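Local coordinates for periplasmic protein-probably involved in high-affinity Fe2+ transport (Escherichia coli F11, PDB 5I0Y) that is a copper-binding periplasmic protein that takes part in iron transport, probably in high-affinity uptake of ferrous iron, at residues 36-47 against 97-105; 67-75 against 82-90. The protein carries 1 engineered substitution. All blocks are in the same frame, centred on the assembly; numbering follows the deposited sequence. Where two conformers were deposited one is given.

Interaction 1. Residues 36-47 against 97-105. Engineered in segment 36-47: Gln46 (natural residue Glu). With CU (copper (II) ion), chain D.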
# COMPACT_ATOMS: atom_id res chain seq x y z
N LEU B 36 -2.18 19.15 -7.80
CA LEU B 36 -2.50 20.56 -7.56
C LEU B 36 -1.59 21.15 -6.49
O LEU B 36 -1.52 20.63 -5.38
CB LEU B 36 -3.98 20.71 -7.17
CG LEU B 36 -4.56 22.12 -7.04
CD1 LEU B 36 -4.64 22.85 -8.38
CD2 LEU B 36 -5.95 22.03 -6.42
N PRO B 37 -0.86 22.23 -6.81
CA PRO B 37 0.02 22.80 -5.79
C PRO B 37 -0.76 23.32 -4.59
O PRO B 37 -1.88 23.82 -4.74
CB PRO B 37 0.72 23.96 -6.51
CG PRO B 37 0.53 23.71 -7.96
CD PRO B 37 -0.75 22.95 -8.10
N ALA B 38 -0.17 23.21 -3.40
CA ALA B 38 -0.80 23.64 -2.16
C ALA B 38 -1.33 25.07 -2.22
O ALA B 38 -2.41 25.36 -1.72
CB ALA B 38 0.16 23.49 -1.00
N ALA B 39 -0.57 25.96 -2.85
CA ALA B 39 -0.95 27.37 -2.90
C ALA B 39 -2.22 27.60 -3.72
O ALA B 39 -2.88 28.63 -3.56
CB ALA B 39 0.19 28.22 -3.44
N LYS B 40 -2.55 26.64 -4.59
CA LYS B 40 -3.73 26.70 -5.45
C LYS B 40 -4.89 25.81 -4.99
O LYS B 40 -5.88 25.64 -5.72
CB LYS B 40 -3.37 26.33 -6.89
CG LYS B 40 -2.47 27.34 -7.59
CD LYS B 40 -2.53 27.19 -9.11
CE LYS B 40 -2.01 25.82 -9.55
NZ LYS B 40 -2.21 25.51 -10.99
N ALA B 41 -4.74 25.24 -3.80
CA ALA B 41 -5.72 24.33 -3.22
C ALA B 41 -6.33 24.92 -1.96
O ALA B 41 -5.77 25.85 -1.35
CB ALA B 41 -5.05 22.99 -2.89
N ASP B 42 -7.48 24.38 -1.55
CA ASP B 42 -8.12 24.76 -0.30
C ASP B 42 -7.95 23.70 0.78
O ASP B 42 -7.81 24.01 1.95
CB ASP B 42 -9.62 25.00 -0.55
CG ASP B 42 -9.87 26.21 -1.44
OD1 ASP B 42 -9.25 27.28 -1.20
OD2 ASP B 42 -10.67 26.09 -2.39
N VAL B 43 -7.97 22.43 0.37
CA VAL B 43 -7.83 21.34 1.34
C VAL B 43 -7.04 20.20 0.68
O VAL B 43 -6.93 20.15 -0.54
CB VAL B 43 -9.20 20.78 1.85
CG1 VAL B 43 -10.11 21.89 2.41
CG2 VAL B 43 -9.93 19.98 0.77
N HIS B 44 -6.50 19.32 1.51
CA HIS B 44 -6.13 17.97 1.08
C HIS B 44 -7.27 17.09 1.50
O HIS B 44 -7.60 17.04 2.69
CB HIS B 44 -4.84 17.54 1.78
CG HIS B 44 -4.17 16.32 1.17
ND1 HIS B 44 -3.71 16.30 -0.10
CD2 HIS B 44 -3.88 15.08 1.72
CE1 HIS B 44 -3.14 15.10 -0.35
NE2 HIS B 44 -3.26 14.35 0.76
N LEU B 45 -7.90 16.44 0.52
CA LEU B 45 -9.02 15.55 0.78
C LEU B 45 -8.52 14.11 0.77
O LEU B 45 -7.73 13.73 -0.09
CB LEU B 45 -10.12 15.75 -0.28
CG LEU B 45 -11.39 14.89 -0.17
CD1 LEU B 45 -12.21 15.24 1.06
CD2 LEU B 45 -12.22 15.03 -1.44
N GLN B 46 -9.00 13.32 1.72
CA GLN B 46 -8.45 12.00 1.93
C GLN B 46 -9.53 10.95 2.12
O GLN B 46 -10.62 11.24 2.64
CB GLN B 46 -7.61 11.98 3.21
CG GLN B 46 -6.30 12.72 3.15
CD GLN B 46 -5.41 12.41 4.35
OE1 GLN B 46 -5.74 11.59 5.22
NE2 GLN B 46 -4.27 13.04 4.36
N ALA B 47 -9.19 9.72 1.75
CA ALA B 47 -9.95 8.54 2.11
C ALA B 47 -9.15 7.75 3.13
O ALA B 47 -7.99 7.41 2.89
CB ALA B 47 -10.21 7.69 0.88
N HIS B 97 -2.36 6.73 3.32
CA HIS B 97 -3.78 7.05 3.03
C HIS B 97 -3.93 7.21 1.54
O HIS B 97 -2.97 6.99 0.78
CB HIS B 97 -4.21 8.32 3.80
CG HIS B 97 -3.49 9.57 3.37
ND1 HIS B 97 -2.57 10.20 4.15
CD2 HIS B 97 -3.53 10.26 2.17
CE1 HIS B 97 -2.08 11.25 3.47
NE2 HIS B 97 -2.65 11.29 2.26
N TYR B 98 -5.15 7.54 1.10
CA TYR B 98 -5.37 7.97 -0.29
C TYR B 98 -5.84 9.41 -0.28
O TYR B 98 -6.65 9.77 0.56
CB TYR B 98 -6.41 7.08 -1.00
CG TYR B 98 -6.03 5.62 -0.99
CD1 TYR B 98 -5.23 5.08 -2.01
CD2 TYR B 98 -6.46 4.79 0.03
CE1 TYR B 98 -4.88 3.74 -1.99
CE2 TYR B 98 -6.12 3.44 0.06
CZ TYR B 98 -5.32 2.92 -0.95
OH TYR B 98 -4.97 1.59 -0.92
N GLY B 99 -5.35 10.23 -1.19
CA GLY B 99 -5.78 11.62 -1.16
C GLY B 99 -5.32 12.47 -2.31
O GLY B 99 -4.70 11.97 -3.24
N ALA B 100 -5.68 13.75 -2.24
CA ALA B 100 -5.32 14.74 -3.27
C ALA B 100 -5.59 16.13 -2.75
O ALA B 100 -6.58 16.35 -2.05
CB ALA B 100 -6.08 14.53 -4.58
N ASN B 101 -4.72 17.08 -3.08
CA ASN B 101 -5.06 18.50 -2.92
C ASN B 101 -6.18 18.83 -3.88
O ASN B 101 -6.15 18.45 -5.05
CB ASN B 101 -3.87 19.38 -3.26
CG ASN B 101 -2.83 19.44 -2.16
OD1 ASN B 101 -3.01 18.98 -1.02
ND2 ASN B 101 -1.71 20.10 -2.49
N ILE B 102 -7.16 19.58 -3.38
CA ILE B 102 -8.25 20.02 -4.22
C ILE B 102 -8.65 21.46 -3.90
O ILE B 102 -8.46 21.96 -2.79
CB ILE B 102 -9.50 19.10 -4.10
CG1 ILE B 102 -10.08 19.18 -2.70
CG2 ILE B 102 -9.19 17.65 -4.50
CD1 ILE B 102 -11.48 18.60 -2.62
N LYS B 103 -9.21 22.12 -4.91
CA LYS B 103 -9.83 23.40 -4.71
C LYS B 103 -11.29 23.13 -4.41
O LYS B 103 -11.95 22.43 -5.16
CB LYS B 103 -9.66 24.27 -5.96
CG LYS B 103 -10.11 25.71 -5.78
CD LYS B 103 -10.08 26.47 -7.10
CE LYS B 103 -10.98 27.70 -7.04
NZ LYS B 103 -12.41 27.29 -6.92
N MET B 104 -11.76 23.66 -3.29
CA MET B 104 -13.18 23.55 -2.93
C MET B 104 -14.03 24.53 -3.75
O MET B 104 -13.51 25.30 -4.55
CB MET B 104 -13.35 23.75 -1.42
CG MET B 104 -12.78 22.58 -0.60
SD MET B 104 -13.65 21.00 -0.82
CE MET B 104 -15.07 21.27 0.23
N MET B 105 -15.34 24.48 -3.54
CA MET B 105 -16.28 25.27 -4.32
C MET B 105 -17.11 26.16 -3.41
O MET B 105 -18.34 26.25 -3.53
CB MET B 105 -17.13 24.32 -5.17
CG MET B 105 -16.28 23.38 -6.02
SD MET B 105 -17.18 22.20 -7.04
CE MET B 105 -17.52 20.87 -5.89
CU CU D . -2.02 12.73 0.97
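His44 and His97 reach the same copper (II) ion from opposite directions, each through NE2 at 2.0 Å, and their rings meet rim to rim with planes 71° apart. Gly99, paired with Gln46 across the strands, has no side chain, so the His44 imidazole can sit close to its backbone. Gln46, an engineered residue that replaces the natural Glu, fills the next place on this face. Its amide stacks on one face of the His97 ring, planes 21° apart, with NE2 3.0 Å from His97 CE1 and CG following over the same ring. The copper is completed by Met90 and by His127 of the second subunit.

The two segments are neighbouring antiparallel strands in a beta sandwich, and a classic beta bulge ends their pairing: Asp42 N and Val43 N both bond to Ile102 O. Asp42, one of the two bulge residues, also turns the anti lone pair of OD2 to Met104 N, beyond the strand end.

Asn101, paired with His44, reaches from its strand to the loop at Leu36. Its chi1 of -78° sets the amide beside the backbone N, between the His44 ring and Leu36. There OD1 accepts from His44 ND1 at 2.9 Å. At the other end of the amide, ND2 donates to Leu36 O at 2.9 Å and also to Ile27 O. Its CB rests against the small Ala41 CB.

On the reverse face Ile102 is the main bump, its CG1 lying 3.6 Å from Val43 CG2 and its CD1 3.8 Å from Leu45 CD2, branched apolar groups suited to the buried interior.

Interaction 2. Residues 67-75 against 82-90. With CU (copper (II) ion), chain D.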
# COMPACT_ATOMS: atom_id res chain seq x y z
N TYR B 67 -3.25 -0.61 -2.26
CA TYR B 67 -3.49 -0.92 -3.69
C TYR B 67 -4.91 -0.65 -4.16
O TYR B 67 -5.33 -1.17 -5.19
CB TYR B 67 -3.04 -2.35 -4.06
CG TYR B 67 -1.56 -2.50 -3.90
CD1 TYR B 67 -0.69 -2.14 -4.93
CD2 TYR B 67 -1.03 -2.98 -2.71
CE1 TYR B 67 0.69 -2.28 -4.77
CE2 TYR B 67 0.34 -3.11 -2.55
CZ TYR B 67 1.18 -2.76 -3.56
OH TYR B 67 2.53 -2.91 -3.35
N LEU B 68 -5.64 0.22 -3.44
CA LEU B 68 -6.97 0.59 -3.92
C LEU B 68 -6.88 1.63 -5.04
O LEU B 68 -5.88 2.34 -5.16
CB LEU B 68 -7.82 1.15 -2.77
CG LEU B 68 -8.12 0.15 -1.66
CD1 LEU B 68 -8.89 0.82 -0.53
CD2 LEU B 68 -8.88 -1.08 -2.15
N THR B 69 -7.93 1.72 -5.85
CA THR B 69 -8.07 2.77 -6.86
C THR B 69 -9.33 3.53 -6.48
O THR B 69 -10.42 2.96 -6.37
CB THR B 69 -8.20 2.15 -8.24
OG1 THR B 69 -7.02 1.36 -8.47
CG2 THR B 69 -8.30 3.24 -9.32
N ILE B 70 -9.18 4.83 -6.29
CA ILE B 70 -10.26 5.63 -5.74
C ILE B 70 -10.36 6.94 -6.48
O ILE B 70 -9.37 7.69 -6.60
CB ILE B 70 -10.09 5.92 -4.23
CG1 ILE B 70 -9.84 4.61 -3.48
CG2 ILE B 70 -11.32 6.64 -3.68
CD1 ILE B 70 -9.52 4.81 -2.02
N SER B 71 -11.57 7.22 -6.97
CA SER B 71 -11.90 8.53 -7.51
C SER B 71 -13.03 9.13 -6.67
O SER B 71 -13.63 8.44 -5.85
CB SER B 71 -12.27 8.48 -8.99
OG SER B 71 -13.45 7.75 -9.20
N TYR B 72 -13.27 10.42 -6.84
CA TYR B 72 -14.31 11.08 -6.07
C TYR B 72 -15.20 11.94 -6.95
O TYR B 72 -14.79 12.40 -8.01
CB TYR B 72 -13.68 11.94 -4.94
CG TYR B 72 -12.94 13.16 -5.45
CD1 TYR B 72 -13.63 14.35 -5.74
CD2 TYR B 72 -11.57 13.12 -5.69
CE1 TYR B 72 -12.98 15.47 -6.22
CE2 TYR B 72 -10.90 14.25 -6.18
CZ TYR B 72 -11.63 15.40 -6.46
OH TYR B 72 -11.02 16.54 -6.95
N THR B 73 -16.42 12.17 -6.47
CA THR B 73 -17.33 13.14 -7.06
C THR B 73 -17.80 14.02 -5.92
O THR B 73 -18.42 13.54 -4.99
CB THR B 73 -18.54 12.46 -7.73
OG1 THR B 73 -18.07 11.54 -8.72
CG2 THR B 73 -19.45 13.50 -8.39
N LEU B 74 -17.47 15.31 -6.01
CA LEU B 74 -17.75 16.27 -4.96
C LEU B 74 -18.80 17.24 -5.45
O LEU B 74 -18.69 17.78 -6.55
CB LEU B 74 -16.45 17.03 -4.62
CG LEU B 74 -16.46 18.11 -3.53
CD1 LEU B 74 -16.73 17.47 -2.17
CD2 LEU B 74 -15.15 18.90 -3.56
N VAL B 75 -19.82 17.47 -4.63
CA VAL B 75 -20.93 18.33 -5.02
C VAL B 75 -21.19 19.33 -3.90
O VAL B 75 -21.39 18.95 -2.75
CB VAL B 75 -22.22 17.53 -5.35
CG1 VAL B 75 -23.38 18.45 -5.73
CG2 VAL B 75 -21.97 16.50 -6.45
N LYS B 82 -20.18 20.88 -9.24
CA LYS B 82 -19.64 19.52 -9.15
C LYS B 82 -18.18 19.47 -9.60
O LYS B 82 -17.77 20.19 -10.51
CB LYS B 82 -20.47 18.59 -10.03
CG LYS B 82 -20.03 17.13 -10.00
CD LYS B 82 -20.89 16.26 -10.91
CE LYS B 82 -22.31 16.17 -10.38
NZ LYS B 82 -23.26 15.62 -11.40
N GLN B 83 -17.40 18.60 -8.95
CA GLN B 83 -16.00 18.39 -9.31
C GLN B 83 -15.71 16.91 -9.20
O GLN B 83 -16.18 16.25 -8.26
CB GLN B 83 -15.11 19.17 -8.34
CG GLN B 83 -13.62 19.14 -8.64
CD GLN B 83 -12.81 19.76 -7.52
OE1 GLN B 83 -13.06 20.89 -7.11
NE2 GLN B 83 -11.87 19.00 -6.99
N GLU B 84 -14.97 16.39 -10.17
CA GLU B 84 -14.54 15.00 -10.16
C GLU B 84 -13.02 14.97 -10.15
O GLU B 84 -12.37 15.88 -10.68
CB GLU B 84 -15.05 14.25 -11.40
CG GLU B 84 -16.39 14.71 -11.95
CD GLU B 84 -17.52 13.71 -11.78
OE1 GLU B 84 -17.36 12.68 -11.08
OE2 GLU B 84 -18.61 13.97 -12.34
N GLY B 85 -12.45 13.93 -9.55
CA GLY B 85 -11.00 13.78 -9.55
C GLY B 85 -10.61 12.41 -9.03
O GLY B 85 -11.46 11.55 -8.78
N THR B 86 -9.30 12.18 -8.94
CA THR B 86 -8.77 10.90 -8.50
C THR B 86 -7.86 11.14 -7.30
O THR B 86 -7.27 12.21 -7.15
CB THR B 86 -7.95 10.23 -9.61
OG1 THR B 86 -6.93 11.14 -10.02
CG2 THR B 86 -8.86 9.87 -10.80
N PHE B 87 -7.78 10.13 -6.45
CA PHE B 87 -6.82 10.13 -5.34
C PHE B 87 -5.59 9.33 -5.73
O PHE B 87 -5.64 8.47 -6.61
CB PHE B 87 -7.41 9.50 -4.07
CG PHE B 87 -8.51 10.29 -3.41
CD1 PHE B 87 -8.52 11.69 -3.42
CD2 PHE B 87 -9.50 9.63 -2.71
CE1 PHE B 87 -9.53 12.39 -2.78
CE2 PHE B 87 -10.52 10.32 -2.08
CZ PHE B 87 -10.52 11.70 -2.10
N MET B 88 -4.50 9.63 -5.05
CA MET B 88 -3.26 8.86 -5.15
C MET B 88 -3.01 8.15 -3.82
O MET B 88 -3.40 8.65 -2.76
CB MET B 88 -2.08 9.81 -5.32
CG MET B 88 -2.10 10.67 -6.55
SD MET B 88 -1.01 12.07 -6.26
CE MET B 88 -2.13 13.19 -5.40
N PRO B 89 -2.29 7.02 -3.85
CA PRO B 89 -1.75 6.47 -2.61
C PRO B 89 -0.63 7.37 -2.09
O PRO B 89 0.17 7.87 -2.88
CB PRO B 89 -1.19 5.09 -3.02
CG PRO B 89 -1.54 4.92 -4.45
CD PRO B 89 -1.82 6.28 -5.02
N MET B 90 -0.64 7.60 -0.77
CA MET B 90 0.28 8.56 -0.16
C MET B 90 0.70 8.07 1.20
O MET B 90 0.09 7.18 1.78
CB MET B 90 -0.40 9.91 0.02
CG MET B 90 -1.09 10.42 -1.23
SD MET B 90 -1.58 12.15 -1.17
CE MET B 90 -0.05 12.95 -1.56
CU CU D . -2.02 12.73 0.97
O HOH W 1 -6.73 5.99 -7.20
O HOH W 2 -14.71 10.69 -10.48
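Tyr72 lays its ring over Gly85 in a beta hairpin whose two strands, 69-76 and 82-92, run antiparallel in the sheet of this beta sandwich. Backbone polar groups are paired in turn: Tyr72 N gives to Gly85 O and Gly85 N returns to Tyr72 O. Leu74 N gives to Gln83 O and Gln83 N to Leu74 O, both at 2.8 Å, the first almost straight at 178°. Phe87 N bonds to Ile70 O, but the reciprocal pair stands too far apart, and water 1 bridges it, accepting from Ile70 N at 2.9 Å and donating to Phe87 O.

The glycine suits the tyrosine. CG of Tyr72 lies between its own backbone N and carbonyl carbon (chi1 70°), which swings the ring across the neighbouring strand, CE2 reaching 3.4 Å from Gly85 CA; having no side chain, Gly85 lets the ring lie directly on its backbone. Phe87 CE1 packs at Tyr72 CD2, although the two rings barely overlap, and Phe87 CD2 lies against Ile70 CG2.

On the other face, Thr73 and Glu84 lie side by side, joined by a hydrogen bond. Thr73 OG1 also bonds to His115 on strand 108-117, so this short side chain ties together three strands. Water 2 donates to Tyr72 O at 3.0 Å and makes a weak bond to Glu84 OE1. Glu84 OE1 receives Thr73 OG1 at 2.7 Å on its syn side, 35° out of the carboxylate plane.

How the interactions relate
Centred about 10 Å apart, the two interactions belong to one antiparallel sheet, in which strands 43-51, 95-102, 82-92 and 69-76 lie in that order. Along the chain, 67-75 and 82-90 fall between 36-47 and 97-105, so the local hairpin of interaction 2 lies wholly between the two segments of interaction 1 in sequence. Strands 82-92 and 95-102 are neighbours, joined by the backbone hydrogen bond between Met90 and His97, which places Met90 of interaction 2 beside the copper-binding histidines of interaction 1. Both contacts reach the second subunit, whose His127 is the fourth ligand, so the metal site is completed across the dimer interface.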